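Local coordinates for protein enoyl-CoA hydratase, EchA12_1 (Mycobacterium marinum M, PDB 3QRE) that probably hydrates the double bond of enoyl-CoA thioesters in fatty acid metabolism, as a trimeric member of the crotonase family, at residues A48-L51 and N52-G55; P122-F125 and V126-L129; A174-G177 and I178-L182. One frame throughout, in Å; residues are numbered along the deposited sequence.

Contact 1 of 3, residues A48-L51 and N52-G55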
loop_
_atom_site.group_PDB
_atom_site.type_symbol
_atom_site.label_atom_id
_atom_site.label_comp_id
_atom_site.label_asym_id
_atom_site.label_seq_id
_atom_site.Cartn_x
_atom_site.Cartn_y
_atom_site.Cartn_z
ATOM N N ALA A 48 -25.238 -22.419 -6.477
ATOM C CA ALA A 48 -24.263 -23.145 -5.655
ATOM C C ALA A 48 -23.691 -24.377 -6.346
ATOM O O ALA A 48 -22.490 -24.633 -6.213
ATOM C CB ALA A 48 -24.843 -23.509 -4.298
ATOM N N ASP A 49 -24.524 -25.113 -7.097
ATOM C CA ASP A 49 -24.068 -26.310 -7.836
ATOM C C ASP A 49 -22.801 -26.051 -8.666
ATOM O O ASP A 49 -21.981 -26.956 -8.818
ATOM C CB ASP A 49 -25.176 -26.923 -8.713
ATOM N N ARG A 50 -22.616 -24.836 -9.189
ATOM C CA ARG A 50 -21.377 -24.536 -9.942
ATOM C C ARG A 50 -20.453 -23.543 -9.217
ATOM O O ARG A 50 -19.735 -22.769 -9.850
ATOM C CB ARG A 50 -21.682 -24.066 -11.375
ATOM C CG ARG A 50 -22.734 -22.960 -11.458
ATOM C CD ARG A 50 -22.469 -22.005 -12.609
ATOM N NE ARG A 50 -23.567 -21.043 -12.740
ATOM C CZ ARG A 50 -23.538 -19.940 -13.483
ATOM N NH1 ARG A 50 -22.452 -19.620 -14.172
ATOM N NH2 ARG A 50 -24.593 -19.146 -13.533
ATOM N N LEU A 51 -20.472 -23.586 -7.886
ATOM C CA LEU A 51 -19.765 -22.605 -7.046
ATOM C C LEU A 51 -19.965 -21.157 -7.528
ATOM O O LEU A 51 -19.043 -20.346 -7.515
ATOM C CB LEU A 51 -18.270 -22.950 -6.898
ATOM C CG LEU A 51 -17.884 -24.309 -6.307
ATOM C CD1 LEU A 51 -16.377 -24.516 -6.365
ATOM C CD2 LEU A 51 -18.401 -24.508 -4.886
ATOM N N ASN A 52 -21.187 -20.843 -7.946
ATOM C CA ASN A 52 -21.546 -19.485 -8.349
ATOM C C ASN A 52 -20.634 -18.866 -9.418
ATOM O O ASN A 52 -20.367 -17.652 -9.391
ATOM C CB ASN A 52 -21.615 -18.576 -7.108
ATOM C CG ASN A 52 -22.710 -18.985 -6.170
ATOM O OD1 ASN A 52 -23.806 -19.276 -6.594
ATOM N ND2 ASN A 52 -22.417 -19.005 -4.890
ATOM N N ALA A 53 -20.177 -19.701 -10.352
ATOM C CA ALA A 53 -19.292 -19.273 -11.437
ATOM C C ALA A 53 -20.018 -18.231 -12.266
ATOM O O ALA A 53 -21.200 -18.391 -12.541
ATOM C CB ALA A 53 -18.912 -20.464 -12.298
ATOM N N TRP A 54 -19.338 -17.158 -12.654
ATOM C CA TRP A 54 -20.015 -16.077 -13.386
ATOM C C TRP A 54 -20.682 -16.561 -14.690
ATOM O O TRP A 54 -20.191 -17.457 -15.374
ATOM C CB TRP A 54 -19.061 -14.923 -13.676
ATOM C CG TRP A 54 -19.748 -13.639 -14.005
ATOM C CD1 TRP A 54 -20.000 -13.136 -15.251
ATOM C CD2 TRP A 54 -20.259 -12.669 -13.069
ATOM N NE1 TRP A 54 -20.635 -11.899 -15.144
ATOM C CE2 TRP A 54 -20.802 -11.600 -13.820
ATOM C CE3 TRP A 54 -20.280 -12.589 -11.671
ATOM C CZ2 TRP A 54 -21.378 -10.472 -13.219
ATOM C CZ3 TRP A 54 -20.866 -11.456 -11.068
ATOM C CH2 TRP A 54 -21.406 -10.419 -11.849
ATOM N N GLY A 55 -21.810 -15.951 -15.013
ATOM C CA GLY A 55 -22.568 -16.293 -16.207
ATOM C C GLY A 55 -23.681 -15.278 -16.385
ATOM O O GLY A 55 -23.984 -14.510 -15.448
#
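Arg50 and Ala53 close a tight turn through Ala53 N to Arg50 O at 3.1 Å, while Leu51 and Asn52 between them both hold left-handed backbone angles (phi 45° and 54°). A 3-10 turn, closed by Leu51 N to Ala48 O, precedes this left-handed pair. The Arg50 side chain runs alongside Ala53. Its CG sits between the backbone N and the carbonyl carbon (chi1 49°), which directs the chain toward Ala53 and brings Arg50 CD to 3.9 Å from Ala53 CB. Beyond CD the guanidinium reaches the carbonyl of Trp54 through a weak bond, Arg50 NH1 to Trp54 O at 3.4 Å; the placement of NH1 is doubtful. The firmer polar tie of this group is the salt bridge from NH2 to Asp57. Asn52 is buried: its OD1 accepts from Arg47 N and passes 4.0 Å from Ala48 CA, while ND2 bonds to the carbonyls of Arg83 and Gly86, so the amide spans two loops. Leu51 bonds to Ala89 and Trp54 to Gly90 through their backbones. The whole turn belongs to the strand-to-helix connection of the crotonase fold that joins strand 40-45 to helix 56-71, with Gly55 as N-cap of that helix, and the Trp54 indole packs on Phe45 of the strand and on helix 144-151.

Contact 2 of 3, residues P122-F125 and V126-L129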
loop_
_atom_site.group_PDB
_atom_site.type_symbol
_atom_site.label_atom_id
_atom_site.label_comp_id
_atom_site.label_asym_id
_atom_site.label_seq_id
_atom_site.Cartn_x
_atom_site.Cartn_y
_atom_site.Cartn_z
ATOM N N PRO A 122 -19.420 -1.812 -16.988
ATOM C CA PRO A 122 -17.976 -1.945 -16.670
ATOM C C PRO A 122 -17.675 -2.737 -15.373
ATOM O O PRO A 122 -18.483 -2.775 -14.455
ATOM C CB PRO A 122 -17.472 -0.487 -16.611
ATOM C CG PRO A 122 -18.686 0.361 -16.368
ATOM C CD PRO A 122 -19.884 -0.402 -16.966
ATOM N N PRO A 123 -16.518 -3.401 -15.315
ATOM C CA PRO A 123 -16.115 -4.220 -14.158
ATOM C C PRO A 123 -16.267 -3.529 -12.776
ATOM O O PRO A 123 -16.604 -4.197 -11.766
ATOM C CB PRO A 123 -14.630 -4.483 -14.435
ATOM C CG PRO A 123 -14.514 -4.436 -15.986
ATOM C CD PRO A 123 -15.500 -3.388 -16.398
ATOM N N HIS A 124 -16.051 -2.207 -12.757
ATOM C CA HIS A 124 -15.949 -1.442 -11.518
ATOM C C HIS A 124 -17.185 -0.583 -11.210
ATOM O O HIS A 124 -17.106 0.379 -10.447
ATOM C CB HIS A 124 -14.722 -0.530 -11.590
ATOM C CG HIS A 124 -14.847 0.544 -12.609
ATOM N ND1 HIS A 124 -15.358 0.308 -13.869
ATOM C CD2 HIS A 124 -14.519 1.858 -12.574
ATOM C CE1 HIS A 124 -15.334 1.427 -14.571
ATOM N NE2 HIS A 124 -14.838 2.386 -13.808
ATOM N N PHE A 125 -18.322 -0.928 -11.794
ATOM C CA PHE A 125 -19.501 -0.082 -11.636
ATOM C C PHE A 125 -19.975 0.007 -10.167
ATOM O O PHE A 125 -20.524 1.018 -9.744
ATOM C CB PHE A 125 -20.628 -0.539 -12.582
ATOM C CG PHE A 125 -21.623 -1.431 -11.937
ATOM C CD1 PHE A 125 -22.848 -0.911 -11.482
ATOM C CD2 PHE A 125 -21.353 -2.772 -11.772
ATOM C CE1 PHE A 125 -23.785 -1.739 -10.852
ATOM C CE2 PHE A 125 -22.276 -3.605 -11.165
ATOM C CZ PHE A 125 -23.499 -3.083 -10.684
ATOM N N VAL A 126 -19.733 -1.042 -9.388
ATOM C CA VAL A 126 -19.992 -1.012 -7.934
ATOM C C VAL A 126 -19.287 0.141 -7.203
ATOM O O VAL A 126 -19.841 0.716 -6.231
ATOM C CB VAL A 126 -19.725 -2.389 -7.296
ATOM C CG1 VAL A 126 -19.517 -2.289 -5.829
ATOM C CG2 VAL A 126 -20.903 -3.326 -7.579
ATOM N N THR A 127 -18.099 0.511 -7.686
ATOM C CA THR A 127 -17.371 1.631 -7.111
ATOM C C THR A 127 -18.039 2.967 -7.382
ATOM O O THR A 127 -17.692 3.953 -6.758
ATOM C CB THR A 127 -15.891 1.726 -7.585
ATOM O OG1 THR A 127 -15.834 2.279 -8.907
ATOM C CG2 THR A 127 -15.165 0.369 -7.537
ATOM N N MET A 128 -18.989 3.024 -8.306
ATOM C CA MET A 128 -19.610 4.315 -8.659
ATOM C C MET A 128 -21.018 4.454 -8.083
ATOM O O MET A 128 -21.733 5.403 -8.399
ATOM C CB MET A 128 -19.616 4.493 -10.185
ATOM C CG MET A 128 -18.198 4.516 -10.757
ATOM S SD MET A 128 -18.050 4.783 -12.540
ATOM C CE MET A 128 -18.750 3.304 -13.272
ATOM N N LEU A 129 -21.419 3.488 -7.253
ATOM C CA LEU A 129 -22.705 3.544 -6.592
ATOM C C LEU A 129 -22.653 4.608 -5.501
ATOM O O LEU A 129 -21.587 4.906 -4.952
ATOM C CB LEU A 129 -23.078 2.187 -5.957
ATOM C CG LEU A 129 -23.278 0.953 -6.853
ATOM C CD1 LEU A 129 -23.612 -0.267 -6.029
ATOM C CD2 LEU A 129 -24.341 1.202 -7.970
HETATM O O HOH W 1 -18.332 -3.770 -9.861
#
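His124, in the type I beta turn Pro122 to Phe125, is joined twice to Thr127 of the short 3-10 segment that follows. His124 O takes both bonds: Thr127 OG1 donates at 2.8 Å in the carbonyl plane, and Thr127 N donates at 2.9 Å from above that plane. The hydroxyl gets there because OG1 lies between the backbone N and the carbonyl carbon (chi1 78°), which points it back to His124 O. Met128 N continues the pattern to Phe125 O at 2.9 Å. The methyl of Met128, brought round by a bend at chi3 (-67°), sits over one face of the His124 imidazole in a CH-pi contact, CE lying 4.3 Å from the ring centroid; the same methyl also touches Pro122 CG. The Phe125 ring turns a face to the next residue, with Val126 CG2 at 4.2 Å from its centroid, and Leu129 CD2 meets CE1 obliquely. Further out, His124 is stacked with Phe176 and edge-to-face with Trp180, and its NE2 makes a weak bond to Thr253 O. Phe62 and Ile66 of helix 56-71 receive Phe125; Thr127 packs on Met151 and Tyr249, and Lys245 NZ bonds to Val126 O. This loop of the crotonase fold feeds strand 133-137. A single water bridges its bend, giving a proton to Pro123 O at 2.6 Å and accepting one from Val126 N at 3.1 Å.

Contact 3 of 3, residues A174-G177 and I178-L182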
loop_
_atom_site.group_PDB
_atom_site.type_symbol
_atom_site.label_atom_id
_atom_site.label_comp_id
_atom_site.label_asym_id
_atom_site.label_seq_id
_atom_site.Cartn_x
_atom_site.Cartn_y
_atom_site.Cartn_z
ATOM N N ALA A 174 -8.869 -6.498 -19.553
ATOM C CA ALA A 174 -10.100 -5.750 -19.391
ATOM C C ALA A 174 -9.777 -4.467 -18.657
ATOM O O ALA A 174 -9.014 -4.458 -17.663
ATOM C CB ALA A 174 -11.178 -6.587 -18.655
ATOM N N GLU A 175 -10.327 -3.388 -19.198
ATOM C CA GLU A 175 -10.145 -2.061 -18.671
ATOM C C GLU A 175 -11.003 -1.851 -17.415
ATOM O O GLU A 175 -12.228 -2.183 -17.401
ATOM C CB GLU A 175 -10.555 -1.068 -19.742
ATOM C CG GLU A 175 -9.792 0.215 -19.700
ATOM C CD GLU A 175 -10.188 1.129 -20.844
ATOM O OE1 GLU A 175 -9.379 1.252 -21.791
ATOM O OE2 GLU A 175 -11.312 1.700 -20.797
ATOM N N PHE A 176 -10.380 -1.254 -16.391
ATOM C CA PHE A 176 -10.942 -1.170 -15.038
ATOM C C PHE A 176 -11.225 -2.559 -14.432
ATOM O O PHE A 176 -12.007 -2.671 -13.488
ATOM C CB PHE A 176 -12.197 -0.279 -14.972
ATOM C CG PHE A 176 -11.997 1.120 -15.511
ATOM C CD1 PHE A 176 -12.514 1.478 -16.759
ATOM C CD2 PHE A 176 -11.310 2.064 -14.785
ATOM C CE1 PHE A 176 -12.334 2.755 -17.277
ATOM C CE2 PHE A 176 -11.118 3.350 -15.289
ATOM C CZ PHE A 176 -11.631 3.693 -16.544
ATOM N N GLY A 177 -10.602 -3.606 -14.976
ATOM C CA GLY A 177 -10.727 -4.948 -14.408
ATOM C C GLY A 177 -9.687 -5.244 -13.321
ATOM O O GLY A 177 -9.206 -4.336 -12.647
ATOM N N ILE A 178 -9.330 -6.517 -13.165
ATOM C CA ILE A 178 -8.390 -6.958 -12.129
ATOM C C ILE A 178 -7.000 -6.274 -12.231
ATOM O O ILE A 178 -6.343 -6.016 -11.213
ATOM C CB ILE A 178 -8.192 -8.489 -12.197
ATOM C CG1 ILE A 178 -7.513 -9.013 -10.931
ATOM C CG2 ILE A 178 -7.359 -8.881 -13.475
ATOM C CD1 ILE A 178 -8.364 -8.885 -9.676
ATOM N N SER A 179 -6.541 -5.965 -13.437
ATOM C CA SER A 179 -5.188 -5.399 -13.553
ATOM C C SER A 179 -5.200 -3.928 -13.131
ATOM O O SER A 179 -4.154 -3.333 -12.907
ATOM C CB SER A 179 -4.651 -5.555 -14.958
ATOM O OG SER A 179 -5.342 -4.656 -15.803
ATOM N N TRP A 180 -6.401 -3.373 -13.003
ATOM C CA TRP A 180 -6.623 -2.039 -12.459
ATOM C C TRP A 180 -6.764 -2.096 -10.920
ATOM O O TRP A 180 -5.952 -1.497 -10.198
ATOM C CB TRP A 180 -7.880 -1.441 -13.101
ATOM C CG TRP A 180 -8.243 -0.073 -12.634
ATOM C CD1 TRP A 180 -7.621 1.105 -12.986
ATOM C CD2 TRP A 180 -9.338 0.299 -11.763
ATOM N NE1 TRP A 180 -8.256 2.169 -12.381
ATOM C CE2 TRP A 180 -9.310 1.708 -11.634
ATOM C CE3 TRP A 180 -10.327 -0.419 -11.081
ATOM C CZ2 TRP A 180 -10.238 2.414 -10.854
ATOM C CZ3 TRP A 180 -11.256 0.290 -10.300
ATOM C CH2 TRP A 180 -11.205 1.689 -10.209
ATOM N N ILE A 181 -7.777 -2.818 -10.420
ATOM C CA ILE A 181 -8.067 -2.825 -8.985
ATOM C C ILE A 181 -6.981 -3.488 -8.119
ATOM O O ILE A 181 -6.587 -2.951 -7.082
ATOM C CB ILE A 181 -9.514 -3.408 -8.689
ATOM C CG1 ILE A 181 -9.959 -3.095 -7.240
ATOM C CG2 ILE A 181 -9.655 -4.912 -9.115
ATOM C CD1 ILE A 181 -9.958 -1.556 -6.949
ATOM N N LEU A 182 -6.467 -4.643 -8.537
ATOM C CA LEU A 182 -5.494 -5.380 -7.721
ATOM C C LEU A 182 -4.278 -4.567 -7.284
ATOM O O LEU A 182 -4.017 -4.488 -6.068
ATOM C CB LEU A 182 -5.061 -6.693 -8.386
ATOM C CG LEU A 182 -4.289 -7.698 -7.512
ATOM C CD1 LEU A 182 -4.944 -7.860 -6.108
ATOM C CD2 LEU A 182 -4.128 -9.062 -8.241
HETATM O O HOH W 2 -7.622 -6.132 -16.171
#
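Trp180, in the first turn of helix 178-185, presents an indole face to the edge of Phe176. Its CB lies 3.6 Å from Phe176 CA and also touches Gly177 O; with CG anti to the backbone N (chi1 180°), the indole is carried onto the preceding turn. CG and CD2 then pass over Phe176 CA, CE3 approaches Phe176 O, and Trp180 CE2 meets Phe176 CD2 at 3.7 Å. Trp180 NE1 (3.9 Å) and CZ2 (4.1 Å) also lie near Phe176 CD2. The Phe176 ring and the five-membered ring of Trp180 thus form an edge-to-face pair, planes at 79°. Farther along, Trp188 of the third subunit meets the indole, and Ile181 packs on the same residue.

Gly177 O takes two helix N-H groups, Ile181 N at 3.1 Å nearly in line with its C=O and Trp180 N at 3.0 Å from above the carbonyl plane. A water lies 2.6 Å from Ala174 O and accepts from Ser179 N at 2.9 Å, linking turn and helix. Phe176 takes left-handed backbone angles (phi 59°), as expected at the third position of a type II turn. Such a turn ending on an N-cap glycine links helix 169-173 to helix 178-185, here beside a subunit interface of the crotonase-type trimer.

The three contacts follow one another along the chain, all within the enoyl-CoA hydratase/isomerase family region. Contact 1 stands apart, its centre about 21 Å from that of contact 2 and about 22 Å from that of contact 3; helix 56-71, which it precedes, is also the helix that receives Phe125 and Leu129 of contact 2. Contacts 2 and 3 are neighbours, with centres about 11 Å apart, and touch directly: Pro123 CB lies 3.3 Å from Phe176 O. Helix 144-151 is met by all three. Contact 1 follows strand 40-45 and contact 2 precedes strand 133-137, both in the six-stranded sheet, while contact 3 carries the packing on to the neighbouring subunits.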